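Side-chain contacts in RNA polymerase sigma factor (Bartonella quintana, PDB 5UXX), which probably directs RNA polymerase to its promoters as a sigma-70-family transcription initiation factor of the ECF subfamily that binds DNA: residues A[66-69]-A[70-74]; A[112-115]-A[116-119]; A[120-124]-A[125-129]. All coordinates share one frame; numbering follows the deposited sequence.

Contact 1. Residues A[66-69]-A[70-74]. With SO4 (sulfate ion), chain E.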
# COMPACT_ATOMS: atom_id res chain seq x y z
N ARG A 66 6.57 0.22 3.23
CA ARG A 66 7.21 0.21 1.92
C ARG A 66 8.64 -0.31 1.98
O ARG A 66 9.04 -1.15 1.18
CB ARG A 66 7.21 1.62 1.32
CG ARG A 66 8.26 1.81 0.24
CD ARG A 66 8.73 3.25 0.14
NE ARG A 66 10.03 3.34 -0.51
CZ ARG A 66 10.22 3.42 -1.83
NH1 ARG A 66 9.18 3.42 -2.64
NH2 ARG A 66 11.45 3.49 -2.32
N ASN A 67 9.41 0.18 2.95
CA ASN A 67 10.81 -0.17 3.06
C ASN A 67 10.99 -1.61 3.52
O ASN A 67 11.92 -2.30 3.10
CB ASN A 67 11.54 0.78 4.01
CG ASN A 67 11.76 2.15 3.40
OD1 ASN A 67 11.88 2.29 2.18
ND2 ASN A 67 11.80 3.18 4.24
N GLU A 68 10.10 -2.06 4.40
CA GLU A 68 10.13 -3.45 4.85
C GLU A 68 9.77 -4.39 3.71
O GLU A 68 10.34 -5.47 3.59
CB GLU A 68 9.17 -3.65 6.03
CG GLU A 68 9.03 -5.09 6.49
CD GLU A 68 10.33 -5.67 7.02
OE1 GLU A 68 11.23 -4.89 7.39
OE2 GLU A 68 10.45 -6.92 7.06
N PHE A 69 8.84 -3.96 2.86
CA PHE A 69 8.41 -4.76 1.72
C PHE A 69 9.54 -4.99 0.72
O PHE A 69 9.78 -6.11 0.29
CB PHE A 69 7.22 -4.11 1.02
CG PHE A 69 6.92 -4.69 -0.33
CD1 PHE A 69 6.34 -5.94 -0.45
CD2 PHE A 69 7.23 -3.98 -1.49
CE1 PHE A 69 6.07 -6.48 -1.70
CE2 PHE A 69 6.95 -4.52 -2.74
CZ PHE A 69 6.37 -5.77 -2.84
N TYR A 70 10.23 -3.91 0.35
CA TYR A 70 11.33 -4.01 -0.61
C TYR A 70 12.49 -4.78 -0.00
O TYR A 70 13.26 -5.43 -0.71
CB TYR A 70 11.78 -2.62 -1.06
CG TYR A 70 10.80 -1.94 -1.99
CD1 TYR A 70 10.50 -2.48 -3.23
CD2 TYR A 70 10.18 -0.75 -1.63
CE1 TYR A 70 9.61 -1.86 -4.09
CE2 TYR A 70 9.28 -0.13 -2.47
CZ TYR A 70 9.00 -0.69 -3.70
OH TYR A 70 8.11 -0.07 -4.54
N SER A 71 12.62 -4.71 1.32
CA SER A 71 13.63 -5.48 2.04
C SER A 71 13.35 -6.98 1.92
O SER A 71 14.27 -7.77 1.73
CB SER A 71 13.67 -5.06 3.51
OG SER A 71 14.56 -5.89 4.25
N GLN A 72 12.07 -7.35 2.02
CA GLN A 72 11.66 -8.74 1.87
C GLN A 72 11.91 -9.24 0.45
O GLN A 72 12.36 -10.37 0.25
CB GLN A 72 10.18 -8.91 2.22
CG GLN A 72 9.81 -8.53 3.65
CD GLN A 72 10.23 -9.56 4.68
OE1 GLN A 72 10.94 -10.52 4.36
NE2 GLN A 72 9.81 -9.36 5.92
N MSE A 73 11.62 -8.39 -0.53
CA MSE A 73 11.81 -8.74 -1.93
C MSE A 73 13.28 -9.01 -2.24
O MSE A 73 13.60 -9.92 -3.01
CB MSE A 73 11.28 -7.64 -2.85
CG MSE A 73 9.77 -7.44 -2.81
SE MSE A 73 8.76 -9.03 -3.34
CE MSE A 73 8.35 -9.75 -1.58
N ARG A 74 14.16 -8.23 -1.63
CA ARG A 74 15.59 -8.37 -1.86
C ARG A 74 16.10 -9.67 -1.24
O ARG A 74 16.93 -10.36 -1.82
CB ARG A 74 16.35 -7.17 -1.29
CG ARG A 74 16.19 -5.88 -2.08
CD ARG A 74 16.54 -6.06 -3.55
NE ARG A 74 17.98 -6.23 -3.76
CZ ARG A 74 18.56 -6.26 -4.96
NH1 ARG A 74 17.82 -6.13 -6.05
NH2 ARG A 74 19.87 -6.41 -5.06
S SO4 E . 21.24 -6.09 -1.56
O1 SO4 E . 21.57 -4.74 -2.00
O2 SO4 E . 21.25 -6.14 -0.10
O3 SO4 E . 22.23 -7.03 -2.08
O4 SO4 E . 19.91 -6.45 -2.05

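Contact 2. Residues A[112-115]-A[116-119]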
# COMPACT_ATOMS: atom_id res chain seq x y z
N MSE A 112 1.09 -5.92 -13.63
CA MSE A 112 1.68 -5.76 -14.95
C MSE A 112 2.58 -4.53 -15.00
O MSE A 112 3.47 -4.42 -15.84
CB MSE A 112 0.59 -5.65 -16.02
CG MSE A 112 -0.25 -6.90 -16.20
SE MSE A 112 0.75 -8.35 -17.02
CE MSE A 112 1.11 -7.53 -18.75
N LEU A 113 2.33 -3.59 -14.09
CA LEU A 113 3.13 -2.38 -13.98
C LEU A 113 4.50 -2.68 -13.39
O LEU A 113 4.71 -3.73 -12.78
CB LEU A 113 2.42 -1.33 -13.13
CG LEU A 113 1.01 -0.91 -13.54
CD1 LEU A 113 0.42 0.06 -12.52
CD2 LEU A 113 1.01 -0.30 -14.93
N SER A 114 5.44 -1.76 -13.58
CA SER A 114 6.72 -1.83 -12.89
C SER A 114 6.49 -1.56 -11.41
O SER A 114 5.45 -1.01 -11.03
CB SER A 114 7.72 -0.84 -13.47
OG SER A 114 7.35 0.50 -13.17
N ALA A 115 7.45 -1.94 -10.58
CA ALA A 115 7.34 -1.74 -9.13
C ALA A 115 7.15 -0.26 -8.78
O ALA A 115 6.37 0.08 -7.89
CB ALA A 115 8.57 -2.30 -8.43
N ASP A 116 7.87 0.61 -9.49
CA ASP A 116 7.81 2.04 -9.24
C ASP A 116 6.47 2.63 -9.66
O ASP A 116 5.90 3.47 -8.95
CB ASP A 116 8.95 2.76 -9.96
CG ASP A 116 10.29 2.53 -9.30
OD1 ASP A 116 10.32 2.23 -8.09
OD2 ASP A 116 11.33 2.64 -10.00
N GLN A 117 5.96 2.20 -10.81
CA GLN A 117 4.68 2.69 -11.31
C GLN A 117 3.53 2.24 -10.42
O GLN A 117 2.63 3.02 -10.12
CB GLN A 117 4.44 2.19 -12.74
CG GLN A 117 5.21 2.91 -13.82
CD GLN A 117 5.16 2.18 -15.14
OE1 GLN A 117 5.66 2.66 -16.16
NE2 GLN A 117 4.54 1.01 -15.14
N ARG A 118 3.57 0.98 -10.00
CA ARG A 118 2.52 0.41 -9.17
C ARG A 118 2.39 1.15 -7.84
O ARG A 118 1.29 1.51 -7.44
CB ARG A 118 2.80 -1.08 -8.91
CG ARG A 118 1.82 -1.74 -7.96
CD ARG A 118 1.86 -3.26 -8.07
NE ARG A 118 3.19 -3.80 -7.85
CZ ARG A 118 3.99 -4.25 -8.82
NH1 ARG A 118 3.59 -4.21 -10.08
NH2 ARG A 118 5.19 -4.72 -8.53
N GLU A 119 3.52 1.40 -7.18
CA GLU A 119 3.51 2.10 -5.91
C GLU A 119 3.06 3.55 -6.05
O GLU A 119 2.27 4.04 -5.25
CB GLU A 119 4.89 2.05 -5.26
CG GLU A 119 4.96 2.81 -3.95
CD GLU A 119 6.29 2.65 -3.25
OE1 GLU A 119 7.28 2.30 -3.93
OE2 GLU A 119 6.35 2.88 -2.03

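Contact 3. Residues A[120-124]-A[125-129]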
# COMPACT_ATOMS: atom_id res chain seq x y z
N ALA A 120 3.56 4.22 -7.08
CA ALA A 120 3.24 5.63 -7.31
C ALA A 120 1.75 5.85 -7.53
O ALA A 120 1.15 6.76 -6.96
CB ALA A 120 4.03 6.16 -8.49
N ILE A 121 1.14 5.01 -8.37
CA ILE A 121 -0.27 5.17 -8.71
C ILE A 121 -1.16 4.80 -7.53
O ILE A 121 -2.28 5.30 -7.41
CB ILE A 121 -0.65 4.34 -9.96
CG1 ILE A 121 -2.01 4.78 -10.51
CG2 ILE A 121 -0.65 2.84 -9.66
CD1 ILE A 121 -2.03 6.21 -11.00
N ILE A 122 -0.67 3.93 -6.66
CA ILE A 122 -1.40 3.57 -5.44
C ILE A 122 -1.34 4.71 -4.43
O ILE A 122 -2.35 5.10 -3.85
CB ILE A 122 -0.86 2.28 -4.81
CG1 ILE A 122 -1.23 1.07 -5.68
CG2 ILE A 122 -1.42 2.09 -3.41
CD1 ILE A 122 -2.72 0.91 -5.90
N LEU A 123 -0.14 5.24 -4.21
CA LEU A 123 0.07 6.33 -3.26
C LEU A 123 -0.72 7.58 -3.65
O LEU A 123 -1.33 8.23 -2.80
CB LEU A 123 1.55 6.67 -3.15
CG LEU A 123 2.45 5.66 -2.43
CD1 LEU A 123 3.90 6.09 -2.52
CD2 LEU A 123 2.02 5.50 -0.98
N ILE A 124 -0.71 7.90 -4.94
CA ILE A 124 -1.36 9.11 -5.43
C ILE A 124 -2.84 8.88 -5.75
O ILE A 124 -3.70 9.66 -5.34
CB ILE A 124 -0.66 9.63 -6.70
CG1 ILE A 124 0.75 10.11 -6.37
CG2 ILE A 124 -1.46 10.77 -7.33
CD1 ILE A 124 0.79 11.30 -5.44
N GLY A 125 -3.13 7.80 -6.47
CA GLY A 125 -4.48 7.54 -6.94
C GLY A 125 -5.41 6.87 -5.95
O GLY A 125 -6.63 6.91 -6.12
N ALA A 126 -4.85 6.27 -4.90
CA ALA A 126 -5.66 5.51 -3.96
C ALA A 126 -5.44 5.90 -2.50
O ALA A 126 -6.38 5.96 -1.72
CB ALA A 126 -5.40 4.02 -4.14
N SER A 127 -4.19 6.17 -2.13
CA SER A 127 -3.84 6.41 -0.74
C SER A 127 -4.08 7.86 -0.32
O SER A 127 -4.07 8.18 0.87
CB SER A 127 -2.39 6.02 -0.47
OG SER A 127 -2.16 4.67 -0.83
N GLY A 128 -4.28 8.74 -1.30
CA GLY A 128 -4.63 10.12 -1.02
C GLY A 128 -3.48 11.02 -0.63
O GLY A 128 -3.69 12.07 -0.01
N PHE A 129 -2.26 10.63 -0.98
CA PHE A 129 -1.09 11.45 -0.69
C PHE A 129 -0.89 12.53 -1.75
O PHE A 129 -1.29 12.37 -2.90
CB PHE A 129 0.17 10.59 -0.59
CG PHE A 129 0.22 9.71 0.61
CD1 PHE A 129 0.39 10.25 1.88
CD2 PHE A 129 0.09 8.33 0.49
CE1 PHE A 129 0.43 9.43 2.99
CE2 PHE A 129 0.14 7.51 1.60
CZ PHE A 129 0.31 8.06 2.85
O HOH W 1 -3.75 11.95 -3.77

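Contact 1. Residues A[66-69]-A[70-74]
Tyr70 packs against both Arg66 and Phe69, one turn back and next door on the same helix. With CG beside its own backbone N (chi1 -72°), the ring leans back over the preceding turn. There the rim of the ring, at CE2, lies over one face of the Arg66 guanidinium, and Tyr70 CE2 is 3.5 Å from Arg66 CG. The extended arginine supplies the CG methylene for the ring to rest on and carries its charged end on to Glu119. The face of Tyr70 receives the edge of Phe69 in a T-shaped stack, the centroids 5.2 Å apart and the planes at 62°. Ser71 continues the helix through its N-H to Asn67 O. Gln72 bends back at chi2 toward Glu68, and its NE2 stands 2.8 Å from Glu68 OE2. Met73, a selenomethionine, lays CG over the face of the Phe69 ring, 4.0 Å from its centroid, a CH-pi contact; SE approaches obliquely as a Met-aromatic contact. At the far end Arg74 holds a sulfate, probably from the crystallisation liquor: NE donates to its O4 at 2.6 Å and NH2 adds a weak bond. Within sigma region 2, the apolar packing of Phe69 continues onto Leu36 of helix 33-46. Arg66 and Tyr70, by contrast, aim their polar ends away; two groups converging on the same oxygen, Glu119 OE1, would probably stabilise its negative charge.

Contact 2. Residues A[112-115]-A[116-119]
Arg118 NH1 is held by two backbone carbonyls: it donates to Leu113 O at 3.0 Å and also to Leu110 O at the end of helix 103-112. The Leu113 bond is bent, 132° at the hydrogen, and the donor stands above the carbonyl plane. A turn at chi3 (57°) folds the guanidinium back over the start of its own helix, where one face covers Ala115 CA and Ser114 O. The small side chain of Ala115 leaves room for this return, its CB 4.2 Å from Arg118 NH2. Ser114 is the N-cap. Its OG sits between its own N and carbonyl carbon and accepts the N-H of Gln117 at 3.2 Å, satisfying a first-turn N-H that has no earlier turn to bond to. The regular ladder starts at once: Arg118 N to Ser114 O at 2.9 Å, then Glu119 N to Ala115 O. Leu113, just before the cap, turns inward; its CD1 lies 4.0 Å from Arg118 CA, and its side chain crosses that of Gln117 at about a right angle while touching Arg155 of helix 142-159. The short serine gives an acceptor, the leucine a hydrophobic seal, and the long arginine reaches across the bend. Together they tie the end of helix 103-112 to the start of helix 115-125, with a positive charge that probably offsets the negative end of the earlier helix dipole.

Contact 3. Residues A[120-124]-A[125-129]
A chi1 of -56° swings Ser127 OG back over the helix end, to 3.1 Å from Ile122 O; Leu123, with chi1 at -71°, and Phe129, turned likewise, bring CD2 of the leucine to 3.7 Å from CD2 of the ring. Ile122 O takes two backbone donors, Ala126 N at 3.0 Å from above the carbonyl plane and Ser127 N at 2.7 Å almost in line with the C=O bond. Its second donor lies five residues on, one more than in an alpha-helix, and the turn widens further where Phe129 N reaches back six residues to Leu123 O at 3.2 Å. The helix thus unwinds from Ala126 on. Gly128 takes a left-handed backbone conformation (phi 80°), easy for a residue without a side chain. A water donates to both Ile124 O and Phe129 O, tying the departing chain to the helix end, and Ile124 CD1 also lies against the Phe129 carbonyl. The hydroxyl of Ser127 makes a hydrogen bond to an aromatic side chain of another protein chain; Ile122 and Ala126 also pack on aromatic side chains of that chain. Within region 4 this turn leads from helix 115-125 into helix 131-138. Leu123 packs on Ile137 there and, like Ile122, on Phe22 of helix 7-26; Ile124 rests on Ile145 and Val149 of helix 142-159, and Phe129 meets Phe62 of helix 57-81 edge-to-face.

Along the chain the three contacts follow in series: contact 1 on helix 57-81 of sigma region 2, then contacts 2 and 3 at the start and end of helix 115-125 in region 4. Contacts 2 and 3 have centres about 12 Å apart and touch where Leu113 packs on Ile121. Contacts 1 and 2, about 14 Å apart by centres, are joined by polar side chains that bridge regions 2 and 4. Contact 3 lies on the opposite side of the chain's centre from contact 1, about 19 Å between centres, without touching it. Helix 115-125 therefore packs on region 2 along its length, and near its end it also meets a second protein chain, consistent with a compact, partner-bound sigma factor.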